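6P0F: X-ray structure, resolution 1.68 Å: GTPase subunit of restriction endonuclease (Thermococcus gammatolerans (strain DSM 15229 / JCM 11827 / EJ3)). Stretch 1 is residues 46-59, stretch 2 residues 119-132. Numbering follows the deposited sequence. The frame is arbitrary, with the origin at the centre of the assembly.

Stretch 1 46-59: CSDVCYFWGRSKET
Stretch 2 (119-132) ENFRFLMFFKKKPE

The apolar centre is built on a pair of antiparallel strands whose side chains alternate between two faces. Strand 49-55 runs at 157° to strand 123-127, their axes 4.5 Å apart at closest approach, with Phe52 opposite Phe126, Trp53 opposite Met125, Gly54 opposite Leu124 and Arg55 opposite Phe123. Both backbones are extended, Trp53 at phi/psi -133/158 and selenomethionine Met125 at -126/129.

On one face, buried Phe52 (chi1 p, 63°) sets its CB over the ring of Phe126 (chi1 m, -78°), 3.9 Å from the centroid. The two rings lie 25° from parallel with centroids 5.3 Å apart, slid so far that they barely overlap; the packing is therefore methylene on ring. Next along this face, Leu124 (m, t) lies across from Gly54. Glycine suits the site, for an ideal CB would fall 2.4 Å from Phe121 O and 3.2 Å from Leu124 CD2. Gly54 CA also makes a CA-H...O contact with Phe123 O at 3.2 Å.

The other face carries Tyr51, Trp53, Arg55, Phe123, Met125 and Phe127. Trp53 (t, chi2 -119°) turns the end of its side chain away, leaving its CB 3.9 Å from Met125 CG. Met125 (p, t, p) brings SE to the indole edge, 5.5 Å from the centroid of the five-membered ring. Phe127 (m) presents its ring edge, CE1 lying 4.4 Å from Trp53 CB.

Backbone hydrogen bonds fix the register. Trp53 and Met125 pair reciprocally, Trp53 N to Met125 O at 3.0 Å and Met125 N to Trp53 O at 2.9 Å. Arg55 and Phe123 do likewise, Arg55 N to Phe123 O and Phe123 N to Arg55 O both 2.9 Å. Phe127 N donates to Tyr51 O at 2.9 Å, nearly straight at 173°; water 2 accepts from Tyr51 N (2.9 Å) and donates to Phe127 O (2.8 Å).

Toward the margins, aromatic faces cover backbone. Phe123 (m, chi2 -83°) lies flat beneath the Lys57-Glu58 peptide, Lys57 C being 3.4 Å from Phe123 CD2. Tyr51 (m, chi2 -82°) receives Lys130 CB over its face, 3.9 Å from the centroid, while the all-t lysine carries its charged end away. The guanidinium of Arg55 (m, t, p) remains within its own stretch, NH1 donating to Thr59 O at 2.9 Å.

At the polar edge, water 1 accepts from Ser47 N (2.7 Å) and donates to Val49 O and Lys128 O (2.5 Å each). Nearby, the Cys46 SG-Cys50 SG disulfide (2.1 Å) ties the approach to the strand. Exposed lysines suit this end; 1057 Å² is buried.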

ATOM      1  N   CYS A  46     -15.692  -2.449  -0.284  1.00 25.04           N
ATOM      2  CA  CYS A  46     -15.444  -3.872  -0.060  1.00 23.22           C
ATOM      3  C   CYS A  46     -16.281  -4.640  -1.073  1.00 28.31           C
ATOM      4  O   CYS A  46     -17.503  -4.704  -0.941  1.00 33.53           O
ATOM      5  CB  CYS A  46     -15.783  -4.287   1.370  1.00 29.54           C
ATOM      6  SG  CYS A  46     -14.743  -3.464   2.549  1.00 30.31           S
ATOM      7  N   SER A  47     -15.624  -5.185  -2.105  1.00 32.39           N
ATOM      8  CA  SER A  47     -16.312  -5.940  -3.146  1.00 31.65           C
ATOM      9  C   SER A  47     -16.727  -7.324  -2.655  1.00 32.02           C
ATOM     10  O   SER A  47     -17.759  -7.846  -3.086  1.00 36.35           O
ATOM     11  CB  SER A  47     -15.408  -6.033  -4.383  1.00 37.22           C
ATOM     12  OG  SER A  47     -16.020  -6.764  -5.423  1.00 54.31           O
ATOM     13  N   ASP A  48     -15.976  -7.921  -1.732  1.00 25.92           N
ATOM     14  CA  ASP A  48     -16.445  -9.107  -1.024  1.00 26.77           C
ATOM     15  C   ASP A  48     -15.787  -9.100   0.349  1.00 30.85           C
ATOM     16  O   ASP A  48     -16.440  -8.868   1.371  1.00 32.52           O
ATOM     17  CB  ASP A  48     -16.170 -10.403  -1.803  1.00 29.09           C
ATOM     18  CG  ASP A  48     -14.809 -10.438  -2.506  1.00 35.61           C
ATOM     19  OD1 ASP A  48     -13.767 -10.261  -1.847  1.00 33.86           O
ATOM     20  OD2 ASP A  48     -14.767 -10.722  -3.742  1.00 34.10           O
ATOM     21  N   VAL A  49     -14.491  -9.338   0.379  1.00 25.09           N
ATOM     22  CA  VAL A  49     -13.694  -9.086   1.576  1.00 18.28           C
ATOM     23  C   VAL A  49     -13.124  -7.682   1.440  1.00 22.94           C
ATOM     24  O   VAL A  49     -13.232  -7.057   0.373  1.00 26.14           O
ATOM     25  CB  VAL A  49     -12.613 -10.157   1.759  1.00 27.67           C
ATOM     26  CG1 VAL A  49     -13.284 -11.540   1.792  1.00 28.81           C
ATOM     27  CG2 VAL A  49     -11.616 -10.088   0.677  1.00 30.52           C
ATOM     28  N   CYS A  50     -12.534  -7.168   2.505  1.00 19.57           N
ATOM     29  CA  CYS A  50     -11.967  -5.830   2.520  1.00 19.39           C
ATOM     30  C   CYS A  50     -10.445  -5.893   2.522  1.00 20.55           C
ATOM     31  O   CYS A  50      -9.845  -6.722   3.207  1.00 19.39           O
ATOM     32  CB  CYS A  50     -12.410  -5.034   3.750  1.00 20.48           C
ATOM     33  SG  CYS A  50     -14.202  -4.903   3.950  1.00 23.00           S
ATOM     34  N   TYR A  51      -9.832  -4.980   1.780  1.00 16.94           N
ATOM     35  CA  TYR A  51      -8.380  -4.881   1.699  1.00 15.66           C
ATOM     36  C   TYR A  51      -7.972  -3.484   2.127  1.00 18.78           C
ATOM     37  O   TYR A  51      -8.501  -2.501   1.616  1.00 18.98           O
ATOM     38  CB  TYR A  51      -7.876  -5.130   0.277  1.00 18.10           C
ATOM     39  CG  TYR A  51      -8.220  -6.501  -0.234  1.00 18.24           C
ATOM     40  CD1 TYR A  51      -7.437  -7.593   0.102  1.00 17.81           C
ATOM     41  CD2 TYR A  51      -9.333  -6.703  -1.019  1.00 22.18           C
ATOM     42  CE1 TYR A  51      -7.755  -8.857  -0.316  1.00 19.14           C
ATOM     43  CE2 TYR A  51      -9.660  -7.984  -1.474  1.00 22.27           C
ATOM     44  CZ  TYR A  51      -8.853  -9.051  -1.118  1.00 24.90           C
ATOM     45  OH  TYR A  51      -9.126 -10.336  -1.537  1.00 27.59           O
ATOM     46  N   PHE A  52      -7.004  -3.378   3.028  1.00 18.12           N
ATOM     47  CA  PHE A  52      -6.629  -2.048   3.481  1.00 17.97           C
ATOM     48  C   PHE A  52      -5.235  -2.078   4.098  1.00 19.41           C
ATOM     49  O   PHE A  52      -4.744  -3.118   4.535  1.00 18.11           O
ATOM     50  CB  PHE A  52      -7.670  -1.481   4.470  1.00 16.58           C
ATOM     51  CG  PHE A  52      -7.821  -2.264   5.771  1.00 16.10           C
ATOM     52  CD1 PHE A  52      -8.590  -3.412   5.821  1.00 19.57           C
ATOM     53  CD2 PHE A  52      -7.213  -1.834   6.939  1.00 21.31           C
ATOM     54  CE1 PHE A  52      -8.718  -4.117   7.018  1.00 21.40           C
ATOM     55  CE2 PHE A  52      -7.362  -2.536   8.112  1.00 21.58           C
ATOM     56  CZ  PHE A  52      -8.089  -3.680   8.137  1.00 23.18           C
ATOM     57  N   TRP A  53      -4.614  -0.905   4.108  1.00 19.02           N
ATOM     58  CA  TRP A  53      -3.293  -0.690   4.673  1.00 19.36           C
ATOM     59  C   TRP A  53      -3.368   0.564   5.528  1.00 21.11           C
ATOM     60  O   TRP A  53      -4.308   1.343   5.424  1.00 22.39           O
ATOM     61  CB  TRP A  53      -2.250  -0.563   3.565  1.00 18.56           C
ATOM     62  CG  TRP A  53      -0.848  -0.498   4.099  1.00 20.04           C
ATOM     63  CD1 TRP A  53       0.049   0.525   3.959  1.00 22.12           C
ATOM     64  CD2 TRP A  53      -0.195  -1.496   4.902  1.00 19.24           C
ATOM     65  NE1 TRP A  53       1.215   0.232   4.639  1.00 22.70           N
ATOM     66  CE2 TRP A  53       1.098  -1.014   5.198  1.00 23.19           C
ATOM     67  CE3 TRP A  53      -0.579  -2.738   5.392  1.00 21.68           C
ATOM     68  CZ2 TRP A  53       2.004  -1.744   5.987  1.00 22.25           C
ATOM     69  CZ3 TRP A  53       0.337  -3.467   6.149  1.00 24.85           C
ATOM     70  CH2 TRP A  53       1.616  -2.967   6.413  1.00 24.13           C
ATOM     71  N   GLY A  54      -2.439   0.705   6.468  1.00 21.03           N
ATOM     72  CA  GLY A  54      -2.491   1.823   7.382  1.00 22.46           C
ATOM     73  C   GLY A  54      -1.096   2.377   7.614  1.00 24.94           C
ATOM     74  O   GLY A  54      -0.103   1.652   7.535  1.00 22.70           O
ATOM     75  N   ARG A  55      -1.050   3.672   7.908  1.00 26.00           N
ATOM     76  CA  ARG A  55       0.216   4.366   8.143  1.00 27.40           C
ATOM     77  C   ARG A  55       0.056   5.302   9.327  1.00 28.06           C
ATOM     78  O   ARG A  55      -1.059   5.625   9.733  1.00 26.23           O
ATOM     79  CB  ARG A  55       0.657   5.175   6.927  1.00 25.69           C
ATOM     80  CG  ARG A  55       0.943   4.346   5.694  1.00 30.60           C
ATOM     81  CD  ARG A  55       1.477   5.207   4.558  1.00 33.21           C
ATOM     82  NE  ARG A  55       2.746   5.807   4.931  1.00 37.20           N
ATOM     83  CZ  ARG A  55       2.909   7.104   5.132  1.00 41.28           C
ATOM     84  NH1 ARG A  55       1.882   7.939   4.981  1.00 39.63           N
ATOM     85  NH2 ARG A  55       4.095   7.564   5.474  1.00 39.60           N
ATOM     86  N   SER A  56       1.214   5.756   9.859  1.00 31.03           N
ATOM     87  CA  SER A  56       1.262   6.710  10.966  1.00 37.46           C
ATOM     88  C   SER A  56       0.884   8.134  10.573  1.00 41.29           C
ATOM     89  O   SER A  56       0.493   8.904  11.455  1.00 39.56           O
ATOM     90  CB  SER A  56       2.670   6.774  11.574  1.00 39.81           C
ATOM     91  OG  SER A  56       3.223   5.486  11.760  1.00 46.76           O
ATOM     92  N   LYS A  57       1.005   8.507   9.295  1.00 39.51           N
ATOM     93  CA  LYS A  57       0.705   9.859   8.839  1.00 39.01           C
ATOM     94  C   LYS A  57      -0.188   9.834   7.608  1.00 40.76           C
ATOM     95  O   LYS A  57      -0.255   8.840   6.880  1.00 36.95           O
ATOM     96  CB  LYS A  57       1.963  10.648   8.459  1.00 42.28           C
ATOM     97  CG  LYS A  57       3.002  10.780   9.534  1.00 47.45           C
ATOM     98  CD  LYS A  57       4.045  11.828   9.141  1.00 52.60           C
ATOM     99  CE  LYS A  57       4.122  12.960  10.176  1.00 59.67           C
ATOM    100  NZ  LYS A  57       5.175  12.730  11.219  1.00 64.37           N
ATOM    101  N   GLU A  58      -0.851  10.972   7.371  1.00 36.74           N
ATOM    102  CA  GLU A  58      -1.691  11.177   6.200  1.00 42.26           C
ATOM    103  C   GLU A  58      -0.888  11.412   4.935  1.00 34.12           C
ATOM    104  O   GLU A  58      -1.441  11.273   3.828  1.00 37.62           O
ATOM    105  CB  GLU A  58      -2.604  12.380   6.442  1.00 45.47           C
ATOM    106  CG  GLU A  58      -3.791  12.483   5.511  1.00 53.34           C
ATOM    107  CD  GLU A  58      -4.777  13.540   5.984  1.00 61.86           C
ATOM    108  OE1 GLU A  58      -5.992  13.229   6.080  1.00 63.09           O
ATOM    109  OE2 GLU A  58      -4.323  14.666   6.285  1.00 62.11           O
ATOM    110  N   THR A  59       0.383  11.803   5.074  1.00 36.00           N
ATOM    111  CA  THR A  59       1.181  12.241   3.937  1.00 36.25           C
ATOM    112  C   THR A  59       2.375  11.329   3.692  1.00 32.45           C
ATOM    113  O   THR A  59       2.880  10.682   4.610  1.00 34.80           O
ATOM    114  CB  THR A  59       1.719  13.667   4.145  1.00 37.23           C
ATOM    115  OG1 THR A  59       2.587  13.673   5.287  1.00 43.09           O
ATOM    116  CG2 THR A  59       0.576  14.639   4.375  1.00 40.92           C
ATOM    117  N   GLU A 119      -2.503  -0.078  16.446  1.00 35.45           N
ATOM    118  CA  GLU A 119      -3.024   1.192  16.917  1.00 37.65           C
ATOM    119  C   GLU A 119      -2.188   2.355  16.440  1.00 29.98           C
ATOM    120  O   GLU A 119      -2.694   3.480  16.401  1.00 38.22           O
ATOM    121  CB  GLU A 119      -3.100   1.187  18.443  1.00 39.52           C
ATOM    122  CG  GLU A 119      -1.784   0.877  19.116  1.00 40.90           C
ATOM    123  CD  GLU A 119      -1.970   0.687  20.605  1.00 49.60           C
ATOM    124  OE1 GLU A 119      -3.126   0.442  21.015  1.00 49.01           O
ATOM    125  OE2 GLU A 119      -0.977   0.796  21.365  1.00 60.67           O
ATOM    126  N   ASN A 120      -0.944   2.104  16.027  1.00 34.49           N
ATOM    127  CA  ASN A 120      -0.094   3.162  15.495  1.00 33.94           C
ATOM    128  C   ASN A 120      -0.512   3.609  14.093  1.00 39.92           C
ATOM    129  O   ASN A 120      -0.238   4.748  13.698  1.00 40.69           O
ATOM    130  CB  ASN A 120       1.362   2.689  15.425  1.00 42.69           C
ATOM    131  CG  ASN A 120       2.000   2.497  16.794  1.00 50.86           C
ATOM    132  OD1 ASN A 120       1.444   2.902  17.819  1.00 47.77           O
ATOM    133  ND2 ASN A 120       3.175   1.866  16.813  1.00 51.57           N
ATOM    134  N   PHE A 121      -1.154   2.735  13.324  1.00 30.86           N
ATOM    135  CA  PHE A 121      -1.277   2.912  11.875  1.00 28.24           C
ATOM    136  C   PHE A 121      -2.681   3.376  11.493  1.00 30.18           C
ATOM    137  O   PHE A 121      -3.410   2.732  10.715  1.00 29.82           O
ATOM    138  CB  PHE A 121      -0.916   1.609  11.167  1.00 29.20           C
ATOM    139  CG  PHE A 121       0.412   1.047  11.581  1.00 31.11           C
ATOM    140  CD1 PHE A 121       1.570   1.699  11.248  1.00 32.10           C
ATOM    141  CD2 PHE A 121       0.496  -0.113  12.322  1.00 33.72           C
ATOM    142  CE1 PHE A 121       2.807   1.195  11.629  1.00 38.60           C
ATOM    143  CE2 PHE A 121       1.724  -0.615  12.721  1.00 37.93           C
ATOM    144  CZ  PHE A 121       2.879   0.035  12.361  1.00 36.17           C
ATOM    145  N   ARG A 122      -3.045   4.547  12.005  1.00 28.45           N
ATOM    146  CA  ARG A 122      -4.431   4.975  11.984  1.00 25.67           C
ATOM    147  C   ARG A 122      -4.858   5.696  10.704  1.00 23.40           C
ATOM    148  O   ARG A 122      -6.049   5.959  10.537  1.00 24.81           O
ATOM    149  CB  ARG A 122      -4.708   5.875  13.191  1.00 31.05           C
ATOM    150  CG  ARG A 122      -4.020   7.238  13.128  1.00 31.37           C
ATOM    151  CD  ARG A 122      -4.132   7.960  14.476  1.00 33.32           C
ATOM    152  NE  ARG A 122      -3.563   9.308  14.396  1.00 35.54           N
ATOM    153  CZ  ARG A 122      -4.221  10.376  13.949  1.00 41.34           C
ATOM    154  NH1 ARG A 122      -5.486  10.271  13.554  1.00 38.92           N
ATOM    155  NH2 ARG A 122      -3.622  11.560  13.912  1.00 38.75           N
ATOM    156  N   PHE A 123      -3.945   6.006   9.795  1.00 23.36           N
ATOM    157  CA  PHE A 123      -4.323   6.563   8.496  1.00 25.01           C
ATOM    158  C   PHE A 123      -4.501   5.407   7.520  1.00 23.10           C
ATOM    159  O   PHE A 123      -3.525   4.833   7.018  1.00 24.97           O
ATOM    160  CB  PHE A 123      -3.282   7.585   8.043  1.00 25.92           C
ATOM    161  CG  PHE A 123      -3.294   8.836   8.887  1.00 31.03           C
ATOM    162  CD1 PHE A 123      -4.208   9.854   8.640  1.00 41.36           C
ATOM    163  CD2 PHE A 123      -2.422   8.971   9.951  1.00 35.74           C
ATOM    164  CE1 PHE A 123      -4.237  10.996   9.432  1.00 43.54           C
ATOM    165  CE2 PHE A 123      -2.452  10.107  10.753  1.00 39.92           C
ATOM    166  CZ  PHE A 123      -3.361  11.117  10.491  1.00 40.55           C
ATOM    167  N   LEU A 124      -5.764   5.070   7.244  1.00 24.75           N
ATOM    168  CA  LEU A 124      -6.088   3.888   6.467  1.00 23.47           C
ATOM    169  C   LEU A 124      -6.332   4.223   5.006  1.00 21.60           C
ATOM    170  O   LEU A 124      -6.928   5.255   4.672  1.00 25.18           O
ATOM    171  CB  LEU A 124      -7.343   3.198   7.024  1.00 21.15           C
ATOM    172  CG  LEU A 124      -7.421   2.894   8.517  1.00 22.17           C
ATOM    173  CD1 LEU A 124      -8.723   2.143   8.808  1.00 24.76           C
ATOM    174  CD2 LEU A 124      -6.221   2.083   8.949  1.00 25.34           C
HETATM  175  N   MSE A 125      -5.950   3.291   4.145  1.00 19.78           N
HETATM  176  CA  MSE A 125      -6.280   3.364   2.716  1.00 20.35           C
HETATM  177  C   MSE A 125      -6.959   2.040   2.354  1.00 22.99           C
HETATM  178  O   MSE A 125      -6.417   0.971   2.653  1.00 20.98           O
HETATM  179  CB  MSE A 125      -5.043   3.592   1.857  1.00 22.25           C
HETATM  180  CG  MSE A 125      -4.036   2.451   1.937  1.00 24.44           C
HETATM  181 SE   MSE A 125      -2.294   3.027   1.196  1.00 32.09          SE
HETATM  182  CE  MSE A 125      -2.109   4.462   2.374  1.00 26.12           C
ATOM    183  N   PHE A 126      -8.120   2.106   1.711  1.00 18.59           N
ATOM    184  CA  PHE A 126      -8.859   0.924   1.293  1.00 17.74           C
ATOM    185  C   PHE A 126      -8.664   0.683  -0.201  1.00 21.14           C
ATOM    186  O   PHE A 126      -8.588   1.633  -0.981  1.00 22.64           O
ATOM    187  CB  PHE A 126     -10.354   1.075   1.620  1.00 18.70           C
ATOM    188  CG  PHE A 126     -10.678   0.836   3.068  1.00 18.96           C
ATOM    189  CD1 PHE A 126     -10.461   1.829   3.999  1.00 21.92           C
ATOM    190  CD2 PHE A 126     -11.153  -0.402   3.502  1.00 20.24           C
ATOM    191  CE1 PHE A 126     -10.703   1.608   5.360  1.00 22.00           C
ATOM    192  CE2 PHE A 126     -11.390  -0.622   4.834  1.00 23.43           C
ATOM    193  CZ  PHE A 126     -11.159   0.402   5.767  1.00 23.40           C
ATOM    194  N   PHE A 127      -8.596  -0.596  -0.588  1.00 18.12           N
ATOM    195  CA  PHE A 127      -8.500  -1.035  -1.977  1.00 21.01           C
ATOM    196  C   PHE A 127      -9.686  -1.933  -2.315  1.00 20.69           C
ATOM    197  O   PHE A 127      -9.914  -2.937  -1.633  1.00 22.17           O
ATOM    198  CB  PHE A 127      -7.202  -1.815  -2.219  1.00 20.02           C
ATOM    199  CG  PHE A 127      -5.968  -1.047  -1.917  1.00 17.96           C
ATOM    200  CD1 PHE A 127      -5.432  -1.044  -0.636  1.00 19.62           C
ATOM    201  CD2 PHE A 127      -5.330  -0.321  -2.902  1.00 23.47           C
ATOM    202  CE1 PHE A 127      -4.300  -0.334  -0.347  1.00 21.89           C
ATOM    203  CE2 PHE A 127      -4.192   0.404  -2.615  1.00 21.45           C
ATOM    204  CZ  PHE A 127      -3.669   0.387  -1.336  1.00 21.38           C
ATOM    205  N   LYS A 128     -10.417  -1.615  -3.387  1.00 22.81           N
ATOM    206  CA  LYS A 128     -11.612  -2.410  -3.684  1.00 23.87           C
ATOM    207  C   LYS A 128     -11.238  -3.808  -4.168  1.00 27.48           C
ATOM    208  O   LYS A 128     -11.840  -4.800  -3.742  1.00 32.09           O
ATOM    209  CB  LYS A 128     -12.493  -1.723  -4.719  1.00 27.17           C
ATOM    210  CG  LYS A 128     -13.771  -2.508  -4.989  1.00 32.44           C
ATOM    211  CD  LYS A 128     -14.977  -1.619  -4.969  1.00 45.53           C
ATOM    212  CE  LYS A 128     -14.864  -0.550  -6.006  1.00 34.00           C
ATOM    213  NZ  LYS A 128     -16.228  -0.040  -6.407  1.00 41.07           N
ATOM    214  N   LYS A 129     -10.274  -3.901  -5.086  1.00 29.53           N
ATOM    215  CA  LYS A 129      -9.746  -5.189  -5.532  1.00 30.33           C
ATOM    216  C   LYS A 129      -8.414  -5.412  -4.831  1.00 27.67           C
ATOM    217  O   LYS A 129      -7.673  -4.452  -4.598  1.00 28.73           O
ATOM    218  CB  LYS A 129      -9.569  -5.236  -7.052  1.00 35.20           C
ATOM    219  CG  LYS A 129     -10.849  -4.909  -7.852  1.00 46.70           C
ATOM    220  CD  LYS A 129     -11.884  -6.041  -7.804  1.00 56.00           C
ATOM    221  CE  LYS A 129     -13.140  -5.676  -8.597  1.00 55.64           C
ATOM    222  NZ  LYS A 129     -14.180  -6.737  -8.530  1.00 61.54           N
ATOM    223  N   LYS A 130      -8.141  -6.674  -4.441  1.00 27.38           N
ATOM    224  CA  LYS A 130      -6.829  -7.073  -3.951  1.00 25.59           C
ATOM    225  C   LYS A 130      -5.780  -6.425  -4.846  1.00 24.08           C
ATOM    226  O   LYS A 130      -5.865  -6.556  -6.076  1.00 21.87           O
ATOM    227  CB  LYS A 130      -6.666  -8.601  -3.952  1.00 23.72           C
ATOM    228  CG  LYS A 130      -5.390  -9.089  -3.344  1.00 26.09           C
ATOM    229  CD  LYS A 130      -5.221 -10.614  -3.509  1.00 25.67           C
ATOM    230  CE  LYS A 130      -3.841 -11.053  -3.074  1.00 33.44           C
ATOM    231  NZ  LYS A 130      -3.687 -12.544  -3.105  1.00 32.01           N
ATOM    232  N   PRO A 131      -4.813  -5.705  -4.288  1.00 22.21           N
ATOM    233  CA  PRO A 131      -3.696  -5.222  -5.112  1.00 19.49           C
ATOM    234  C   PRO A 131      -3.113  -6.354  -5.944  1.00 21.20           C
ATOM    235  O   PRO A 131      -2.917  -7.470  -5.464  1.00 22.24           O
ATOM    236  CB  PRO A 131      -2.704  -4.677  -4.073  1.00 21.06           C
ATOM    237  CG  PRO A 131      -3.569  -4.172  -2.988  1.00 22.00           C
ATOM    238  CD  PRO A 131      -4.707  -5.205  -2.899  1.00 20.99           C
ATOM    239  N   GLU A 132      -2.819  -6.042  -7.205  1.00 21.01           N
ATOM    240  CA  GLU A 132      -2.423  -7.035  -8.184  1.00 23.30           C
ATOM    241  C   GLU A 132      -0.938  -7.327  -8.084  1.00 24.41           C
ATOM    242  O   GLU A 132      -0.126  -6.400  -8.132  1.00 21.36           O
ATOM    243  CB  GLU A 132      -2.726  -6.498  -9.576  1.00 26.08           C
ATOM    244  CG  GLU A 132      -2.624  -7.503 -10.649  1.00 41.18           C
ATOM    245  CD  GLU A 132      -3.962  -8.129 -10.892  1.00 43.16           C
ATOM    246  OE1 GLU A 132      -4.822  -7.464 -11.506  1.00 51.81           O
ATOM    247  OE2 GLU A 132      -4.155  -9.271 -10.437  1.00 51.26           O
TER
HETATM  248  O   HOH W   1     -13.055  -5.822  -1.848  1.00 32.53           O
HETATM  249  O   HOH W   2     -11.583  -3.064   0.550  1.00 27.41           O